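Local coordinates for acetyl-CoA acetyltransferase (Elizabethkingia anophelis NUHP1, PDB 6BN2), which probably catalyses the reversible condensation of two acetyl-CoA molecules to acetoacetyl-CoA, as a homotetrameric thiolase, at residues D319-N324 with Y380-I385; A301-I306 with A392-I397; V284-A289 with L308-L313. All blocks are in the same frame, centred on the assembly; numbering follows the deposited sequence.

Contact 1. Residues D319-N324 with Y380-I385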
loop_
_atom_site.group_PDB
_atom_site.type_symbol
_atom_site.label_atom_id
_atom_site.label_comp_id
_atom_site.label_asym_id
_atom_site.label_seq_id
_atom_site.Cartn_x
_atom_site.Cartn_y
_atom_site.Cartn_z
ATOM N N ASP A 319 -16.900 20.308 16.262
ATOM C CA ASP A 319 -16.853 20.422 17.716
ATOM C C ASP A 319 -15.486 20.043 18.280
ATOM O O ASP A 319 -15.007 20.680 19.226
ATOM C CB ASP A 319 -17.930 19.536 18.341
ATOM C CG ASP A 319 -19.341 20.035 18.049
ATOM O OD1 ASP A 319 -19.537 21.267 17.997
ATOM O OD2 ASP A 319 -20.264 19.202 17.891
ATOM N N PHE A 320 -14.863 19.001 17.732
ATOM C CA PHE A 320 -13.582 18.517 18.234
ATOM C C PHE A 320 -12.714 18.068 17.080
ATOM O O PHE A 320 -13.216 17.592 16.058
ATOM C CB PHE A 320 -13.767 17.364 19.237
ATOM C CG PHE A 320 -14.333 17.829 20.533
ATOM C CD1 PHE A 320 -15.710 17.836 20.748
ATOM C CD2 PHE A 320 -13.497 18.345 21.514
ATOM C CE1 PHE A 320 -16.242 18.335 21.945
ATOM C CE2 PHE A 320 -14.019 18.830 22.720
ATOM C CZ PHE A 320 -15.391 18.828 22.932
ATOM N N PHE A 321 -11.401 18.206 17.273
ATOM C CA PHE A 321 -10.403 17.901 16.252
ATOM C C PHE A 321 -9.375 16.935 16.814
ATOM O O PHE A 321 -9.007 17.024 17.990
ATOM C CB PHE A 321 -9.635 19.150 15.796
ATOM C CG PHE A 321 -10.501 20.239 15.240
ATOM C CD1 PHE A 321 -11.130 21.143 16.091
ATOM C CD2 PHE A 321 -10.655 20.388 13.865
ATOM C CE1 PHE A 321 -11.918 22.175 15.584
ATOM C CE2 PHE A 321 -11.447 21.418 13.342
ATOM C CZ PHE A 321 -12.074 22.310 14.202
ATOM N N GLU A 322 -8.860 16.057 15.946
ATOM C CA GLU A 322 -7.670 15.263 16.254
ATOM C C GLU A 322 -6.663 15.547 15.157
ATOM O O GLU A 322 -6.877 15.147 14.010
ATOM C CB GLU A 322 -7.977 13.767 16.319
ATOM C CG GLU A 322 -8.712 13.339 17.563
ATOM C CD GLU A 322 -7.794 13.237 18.766
ATOM O OE1 GLU A 322 -8.245 13.609 19.870
ATOM O OE2 GLU A 322 -6.640 12.780 18.619
ATOM N N PHE A 323 -5.594 16.262 15.492
ATOM C CA PHE A 323 -4.472 16.509 14.588
ATOM C C PHE A 323 -3.272 15.737 15.113
ATOM O O PHE A 323 -2.839 15.978 16.246
ATOM C CB PHE A 323 -4.120 17.996 14.526
ATOM C CG PHE A 323 -4.982 18.802 13.618
ATOM C CD1 PHE A 323 -4.681 18.899 12.268
ATOM C CD2 PHE A 323 -6.047 19.529 14.119
ATOM C CE1 PHE A 323 -5.462 19.675 11.417
ATOM C CE2 PHE A 323 -6.831 20.297 13.279
ATOM C CZ PHE A 323 -6.542 20.370 11.929
ATOM N N ASN A 324 -2.712 14.838 14.300
ATOM C CA ASN A 324 -1.635 14.024 14.838
ATOM C C ASN A 324 -0.431 14.884 15.204
ATOM O O ASN A 324 -0.035 15.781 14.455
ATOM C CB ASN A 324 -1.202 12.934 13.871
ATOM C CG ASN A 324 -0.367 11.865 14.574
ATOM O OD1 ASN A 324 -0.813 11.260 15.560
ATOM N ND2 ASN A 324 0.846 11.644 14.088
ATOM N N TYR A 380 -20.115 16.922 15.094
ATOM C CA TYR A 380 -19.092 16.766 14.066
ATOM C C TYR A 380 -17.683 16.791 14.649
ATOM O O TYR A 380 -17.360 17.613 15.515
ATOM C CB TYR A 380 -19.222 17.859 13.006
ATOM C CG TYR A 380 -20.477 17.776 12.174
ATOM C CD1 TYR A 380 -20.745 16.646 11.401
ATOM C CD2 TYR A 380 -21.375 18.831 12.134
ATOM C CE1 TYR A 380 -21.892 16.566 10.631
ATOM C CE2 TYR A 380 -22.516 18.762 11.362
ATOM C CZ TYR A 380 -22.766 17.630 10.610
ATOM O OH TYR A 380 -23.905 17.571 9.843
ATOM N N GLY A 381 -16.833 15.901 14.139
ATOM C CA GLY A 381 -15.418 15.936 14.445
ATOM C C GLY A 381 -14.601 15.871 13.169
ATOM O O GLY A 381 -15.072 15.425 12.121
ATOM N N ALA A 382 -13.354 16.320 13.269
ATOM C CA ALA A 382 -12.440 16.197 12.138
ATOM C C ALA A 382 -11.092 15.688 12.622
ATOM O O ALA A 382 -10.619 16.071 13.694
ATOM C CB ALA A 382 -12.250 17.534 11.401
ATOM N N ALA A 383 -10.472 14.824 11.828
ATOM C CA ALA A 383 -9.131 14.338 12.111
ATOM C C ALA A 383 -8.255 14.607 10.900
ATOM O O ALA A 383 -8.721 14.537 9.770
ATOM C CB ALA A 383 -9.119 12.838 12.411
ATOM N N ALA A 384 -6.978 14.897 11.147
ATOM C CA ALA A 384 -6.058 15.144 10.040
ATOM C C ALA A 384 -4.657 14.746 10.458
ATOM O O ALA A 384 -4.311 14.793 11.638
ATOM C CB ALA A 384 -6.074 16.623 9.605
ATOM N N ILE A 385 -3.850 14.337 9.477
ATOM C CA ILE A 385 -2.513 13.825 9.759
ATOM C C ILE A 385 -1.611 14.139 8.572
ATOM O O ILE A 385 -2.011 13.975 7.416
ATOM C CB ILE A 385 -2.570 12.318 10.095
ATOM C CG1 ILE A 385 -1.184 11.767 10.474
ATOM C CG2 ILE A 385 -3.162 11.494 8.913
ATOM C CD1 ILE A 385 -1.286 10.465 11.313
HETATM O O HOH W 1 -20.982 19.938 15.337
#

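Contact 2. Residues A301-I306 with A392-I397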
loop_
_atom_site.group_PDB
_atom_site.type_symbol
_atom_site.label_atom_id
_atom_site.label_comp_id
_atom_site.label_asym_id
_atom_site.label_seq_id
_atom_site.Cartn_x
_atom_site.Cartn_y
_atom_site.Cartn_z
ATOM N N ALA A 301 -3.390 21.702 7.342
ATOM C CA ALA A 301 -4.172 22.931 7.203
ATOM C C ALA A 301 -4.650 23.158 5.778
ATOM O O ALA A 301 -5.554 23.979 5.570
ATOM C CB ALA A 301 -3.354 24.133 7.683
ATOM N N LYS A 302 -4.062 22.463 4.791
ATOM C CA LYS A 302 -4.572 22.460 3.422
ATOM C C LYS A 302 -5.619 21.367 3.203
ATOM O O LYS A 302 -6.610 21.592 2.494
ATOM C CB LYS A 302 -3.412 22.284 2.428
ATOM C CG LYS A 302 -3.829 22.401 0.955
ATOM C CD LYS A 302 -2.649 22.192 0.002
ATOM C CE LYS A 302 -3.110 22.344 -1.442
ATOM N NZ LYS A 302 -1.991 22.133 -2.427
ATOM N N ALA A 303 -5.426 20.186 3.806
ATOM C CA ALA A 303 -6.350 19.075 3.559
ATOM C C ALA A 303 -7.694 19.287 4.246
ATOM O O ALA A 303 -8.741 18.975 3.665
ATOM C CB ALA A 303 -5.730 17.747 4.024
ATOM N N LEU A 304 -7.692 19.784 5.491
ATOM C CA LEU A 304 -8.959 19.893 6.216
ATOM C C LEU A 304 -9.963 20.809 5.516
ATOM O O LEU A 304 -11.137 20.417 5.388
ATOM C CB LEU A 304 -8.712 20.329 7.671
ATOM C CG LEU A 304 -10.009 20.546 8.456
ATOM C CD1 LEU A 304 -10.808 19.254 8.526
ATOM C CD2 LEU A 304 -9.685 21.033 9.855
ATOM N N PRO A 305 -9.595 22.000 5.024
ATOM C CA PRO A 305 -10.584 22.812 4.300
ATOM C C PRO A 305 -11.175 22.116 3.090
ATOM O O PRO A 305 -12.349 22.352 2.775
ATOM C CB PRO A 305 -9.784 24.063 3.898
ATOM C CG PRO A 305 -8.738 24.169 4.996
ATOM C CD PRO A 305 -8.332 22.734 5.239
ATOM N N ILE A 306 -10.412 21.257 2.404
ATOM C CA ILE A 306 -10.984 20.523 1.275
ATOM C C ILE A 306 -12.068 19.574 1.761
ATOM O O ILE A 306 -13.159 19.492 1.173
ATOM C CB ILE A 306 -9.892 19.764 0.501
ATOM C CG1 ILE A 306 -8.836 20.739 -0.024
ATOM C CG2 ILE A 306 -10.537 18.994 -0.653
ATOM C CD1 ILE A 306 -7.660 20.046 -0.693
ATOM N N ALA A 392 -0.950 15.431 3.375
ATOM C CA ALA A 392 -1.772 15.206 4.549
ATOM C C ALA A 392 -3.095 14.623 4.094
ATOM O O ALA A 392 -3.495 14.762 2.935
ATOM C CB ALA A 392 -2.014 16.499 5.361
ATOM N N SER A 393 -3.771 13.957 5.022
ATOM C CA SER A 393 -5.121 13.468 4.803
ATOM C C SER A 393 -6.010 14.047 5.891
ATOM O O SER A 393 -5.527 14.386 6.969
ATOM C CB SER A 393 -5.151 11.921 4.841
ATOM O OG SER A 393 -4.434 11.373 3.729
ATOM N N ALA A 394 -7.305 14.168 5.598
ATOM C CA ALA A 394 -8.260 14.684 6.576
ATOM C C ALA A 394 -9.594 13.977 6.405
ATOM O O ALA A 394 -9.975 13.602 5.291
ATOM C CB ALA A 394 -8.468 16.203 6.423
ATOM N N ILE A 395 -10.326 13.822 7.508
ATOM C CA ILE A 395 -11.619 13.158 7.460
ATOM C C ILE A 395 -12.561 13.856 8.436
ATOM O O ILE A 395 -12.142 14.308 9.508
ATOM C CB ILE A 395 -11.472 11.646 7.758
ATOM C CG1 ILE A 395 -12.796 10.908 7.548
ATOM C CG2 ILE A 395 -10.892 11.406 9.188
ATOM C CD1 ILE A 395 -12.615 9.376 7.587
ATOM N N VAL A 396 -13.824 13.993 8.030
ATOM C CA VAL A 396 -14.879 14.589 8.851
ATOM C C VAL A 396 -15.868 13.488 9.193
ATOM O O VAL A 396 -16.316 12.756 8.300
ATOM C CB VAL A 396 -15.570 15.745 8.098
ATOM C CG1 VAL A 396 -16.724 16.319 8.933
ATOM C CG2 VAL A 396 -14.548 16.831 7.752
ATOM N N ILE A 397 -16.211 13.355 10.481
ATOM C CA ILE A 397 -17.170 12.333 10.877
ATOM C C ILE A 397 -18.282 12.983 11.677
ATOM O O ILE A 397 -18.138 14.084 12.215
ATOM C CB ILE A 397 -16.536 11.182 11.690
ATOM C CG1 ILE A 397 -16.015 11.682 13.035
ATOM C CG2 ILE A 397 -15.450 10.466 10.876
ATOM C CD1 ILE A 397 -15.481 10.552 13.939
#

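Contact 3. Residues V284-A289 with L308-L313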
loop_
_atom_site.group_PDB
_atom_site.type_symbol
_atom_site.label_atom_id
_atom_site.label_comp_id
_atom_site.label_asym_id
_atom_site.label_seq_id
_atom_site.Cartn_x
_atom_site.Cartn_y
_atom_site.Cartn_z
ATOM N N VAL A 284 -18.476 11.602 6.928
ATOM C CA VAL A 284 -19.141 12.662 6.173
ATOM C C VAL A 284 -18.384 12.979 4.887
ATOM O O VAL A 284 -18.987 13.068 3.810
ATOM C CB VAL A 284 -19.294 13.917 7.046
ATOM C CG1 VAL A 284 -19.928 15.043 6.243
ATOM C CG2 VAL A 284 -20.127 13.603 8.295
ATOM N N SER A 285 -17.066 13.147 5.004
ATOM C CA SER A 285 -16.214 13.504 3.878
ATOM C C SER A 285 -14.762 13.254 4.254
ATOM O O SER A 285 -14.429 12.988 5.415
ATOM C CB SER A 285 -16.398 14.967 3.478
ATOM O OG SER A 285 -15.947 15.791 4.549
ATOM N N TYR A 286 -13.893 13.372 3.254
ATOM C CA TYR A 286 -12.466 13.157 3.471
ATOM C C TYR A 286 -11.736 13.778 2.294
ATOM O O TYR A 286 -12.334 14.051 1.248
ATOM C CB TYR A 286 -12.106 11.654 3.612
ATOM C CG TYR A 286 -12.852 10.851 2.583
ATOM C CD1 TYR A 286 -12.386 10.778 1.273
ATOM C CD2 TYR A 286 -14.057 10.237 2.891
ATOM C CE1 TYR A 286 -13.104 10.118 0.299
ATOM C CE2 TYR A 286 -14.782 9.565 1.922
ATOM C CZ TYR A 286 -14.298 9.512 0.632
ATOM O OH TYR A 286 -15.021 8.876 -0.360
ATOM N N ALA A 287 -10.432 13.986 2.469
ATOM C CA ALA A 287 -9.650 14.601 1.399
ATOM C C ALA A 287 -8.168 14.391 1.653
ATOM O O ALA A 287 -7.730 14.257 2.800
ATOM C CB ALA A 287 -9.924 16.114 1.283
ATOM N N ASP A 288 -7.409 14.388 0.567
ATOM C CA ASP A 288 -5.958 14.462 0.610
ATOM C C ASP A 288 -5.522 15.818 0.069
ATOM O O ASP A 288 -6.184 16.403 -0.797
ATOM C CB ASP A 288 -5.308 13.375 -0.254
ATOM C CG ASP A 288 -5.683 11.976 0.177
ATOM O OD1 ASP A 288 -5.373 11.610 1.321
ATOM O OD2 ASP A 288 -6.333 11.247 -0.619
ATOM N N ALA A 289 -4.371 16.289 0.540
ATOM C CA ALA A 289 -3.747 17.453 -0.080
ATOM C C ALA A 289 -2.238 17.283 -0.002
ATOM O O ALA A 289 -1.731 16.486 0.785
ATOM C CB ALA A 289 -4.172 18.757 0.613
ATOM N N LEU A 308 -13.791 19.856 4.520
ATOM C CA LEU A 308 -14.942 20.640 4.966
ATOM C C LEU A 308 -15.803 21.073 3.793
ATOM O O LEU A 308 -17.033 20.991 3.857
ATOM C CB LEU A 308 -14.486 21.858 5.769
ATOM C CG LEU A 308 -13.851 21.503 7.115
ATOM C CD1 LEU A 308 -13.257 22.762 7.765
ATOM C CD2 LEU A 308 -14.898 20.876 8.028
ATOM N N ALA A 309 -15.179 21.538 2.708
ATOM C CA ALA A 309 -15.967 21.974 1.562
ATOM C C ALA A 309 -16.756 20.813 0.968
ATOM O O ALA A 309 -17.913 20.980 0.558
ATOM C CB ALA A 309 -15.062 22.613 0.510
ATOM N N LYS A 310 -16.151 19.629 0.927
ATOM C CA LYS A 310 -16.867 18.453 0.446
ATOM C C LYS A 310 -18.037 18.097 1.357
ATOM O O LYS A 310 -19.072 17.623 0.873
ATOM C CB LYS A 310 -15.893 17.281 0.311
ATOM C CG LYS A 310 -14.918 17.494 -0.849
ATOM C CD LYS A 310 -13.858 16.395 -0.869
ATOM C CE LYS A 310 -14.422 15.081 -1.416
ATOM N NZ LYS A 310 -13.358 14.015 -1.445
ATOM N N ALA A 311 -17.906 18.340 2.664
ATOM C CA ALA A 311 -18.991 18.112 3.616
ATOM C C ALA A 311 -20.032 19.223 3.626
ATOM O O ALA A 311 -21.061 19.067 4.291
ATOM C CB ALA A 311 -18.429 17.956 5.031
ATOM N N ASN A 312 -19.796 20.330 2.917
ATOM C CA ASN A 312 -20.633 21.535 3.012
ATOM C C ASN A 312 -20.717 22.039 4.452
ATOM O O ASN A 312 -21.770 22.490 4.921
ATOM C CB ASN A 312 -22.033 21.303 2.436
ATOM C CG ASN A 312 -22.006 21.060 0.939
ATOM O OD1 ASN A 312 -21.519 21.889 0.174
ATOM N ND2 ASN A 312 -22.508 19.907 0.518
ATOM N N LEU A 313 -19.588 21.976 5.154
ATOM C CA LEU A 313 -19.472 22.434 6.527
ATOM C C LEU A 313 -18.378 23.490 6.614
ATOM O O LEU A 313 -17.515 23.594 5.746
ATOM C CB LEU A 313 -19.146 21.278 7.490
ATOM C CG LEU A 313 -20.242 20.228 7.634
ATOM C CD1 LEU A 313 -19.708 19.066 8.470
ATOM C CD2 LEU A 313 -21.484 20.846 8.285
HETATM O O HOH W 2 -15.491 12.853 0.698
#

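Contact 1. Residues D319-N324 with Y380-I385
Phe320 and Glu322 in one strand and Tyr380, Ala382 and Ala384 in the other supply the carbonyls of a parallel ladder closed by five backbone hydrogen bonds. The short strand axes approach to 4.7 Å and run nearly parallel, 12° between their directions. At the ladder's start the Asp319 N to Tyr380 O bond has its donor tilted 28° from the carbonyl plane. Further along the donors lie closer to the line of the carbonyls, as where Ala384 N reaches Glu322 O at 2.9 Å.

Side chains alternate over the two faces. On one, Phe321 CD2 comes obliquely to 4.1 Å from Ala382 CB; Phe323, modelled in two conformers, lies beside Ala384 in one of them. Leu304 of helix 300-311 packs against both rings. On the other face Glu322 CB meets Ala383 CB, and helix 358-375, part of the beta-alpha-beta crossover that joins the two strands, covers Phe320 and Glu322. Asp319 OD2 accepts from Lys379 N and, at 2.8 Å, from a water that in turn accepts from Tyr380 N.

At the far end Asn324 CG stands anti to the backbone N (chi1 -164°). Its side chain runs alongside Ile385, with CB 3.6 Å from Ile385 CD1, and also touches His356, a predicted proton acceptor. Asn324 opens the Asn-Glu-Ala-Phe sequence, whose asparagine in related thiolases positions a catalytic water. Directional backbone bonds backed by apolar contacts thus carry a polar amide to the probable active site.

Contact 2. Residues A301-I306 with A392-I397
Ala394 CB rests over one face of the peptide group linking Ala303 to Leu304, 3.9 Å from Ala303 C and 3.7 Å from Leu304 CA. The reverse pairing occurs one step back, where Ala303 CB sits over the flat peptide between Ala392 and Ser393, 3.9 Å from Ala392 O. Each methyl therefore lies on the other element's backbone, while the N-H and C=O groups of the strand bond within the sheet to Ala287 and Ala289 on one flank and to Ala383 and Ile385 on the other.

The two methyls of the strand also touch the helix side chains: Ala303 CB lies 4.1 Å from Ala392 CB and 4.0 Å from Ala394 CB. Leu304 contributes through its base, CB to Ala394 CB at 4.3 Å. Its CG stands anti to the backbone N (chi1 176°), and the side chain also packs on Ala382 and Ile315.

With such small residues between them, the short helix and strand axes pass 6.9 Å apart, crossing at -34°. The helix kinks at Pro305, whose nitrogen makes no bond to the preceding turn. On the opposite face of the strand Ser393 OG bonds to Asp288 and Lys94, and helix 98-111 covers it. No hydrogen bond joins helix to strand here; cohesion comes from close apolar fit, layering helix 300-311 on the thiolase sheet near the predicted catalytic Cys386.

Contact 3. Residues V284-A289 with L308-L313
Lys310 runs extended through its first carbons and then turns at chi3 (76°), which swings CE round; its NZ lies 2.9 Å from Tyr286 O. Ser285 OG sits between its backbone N and carbonyl carbon (chi1 65°), where it bonds to Ala307 O in the helix and also lies 3.3 Å from Ala311 CB.

The ammonium meets the Tyr286 carbonyl almost head-on, with a C=O...N angle of 164°. A water accepts from Tyr286 N at 3.1 Å and more weakly from Lys310 NZ; it hangs 3.4 Å above the centre of the Tyr286 ring. Beside this polar group Val284 CG1 presses on Ala311 CB at 3.5 Å, tighter than ordinary van der Waals contact. Val284 and Ser285 form a classic beta bulge opposite Val396, and both side chains head toward the helix, which ends in a Schellman motif at Asn312.

Asp114 of the second subunit completes the cluster, forming a salt bridge with Lys310 NZ and a hydrogen bond with Tyr286 OH. One lysine thus ties a helix end, a strand carbonyl and the neighbouring subunit together, and the carboxylate would be expected to stabilise its positive charge.

Overall arrangement
All three contacts assemble part of the C-terminal thiolase domain around one mixed sheet, in which strands 281-290, 391-399, 380-387 and 320-323 are consecutive neighbours. Contact 1 is strand against strand, buried, and governed by backbone hydrogen bonds. Contact 2, also buried, sets helix 300-311 on the sheet by apolar packing without hydrogen bonds, while contact 3 holds the last turn of that helix to strand 281-290 where burial is only partial. There charge, water and the second subunit enter. Contacts 1 and 2 approach predicted catalytic residues; contact 3 lies away from them. Bonds such as Ala383 O to Ile395 N join contacts 1 and 2, and Val396 O to Val284 N joins contacts 2 and 3.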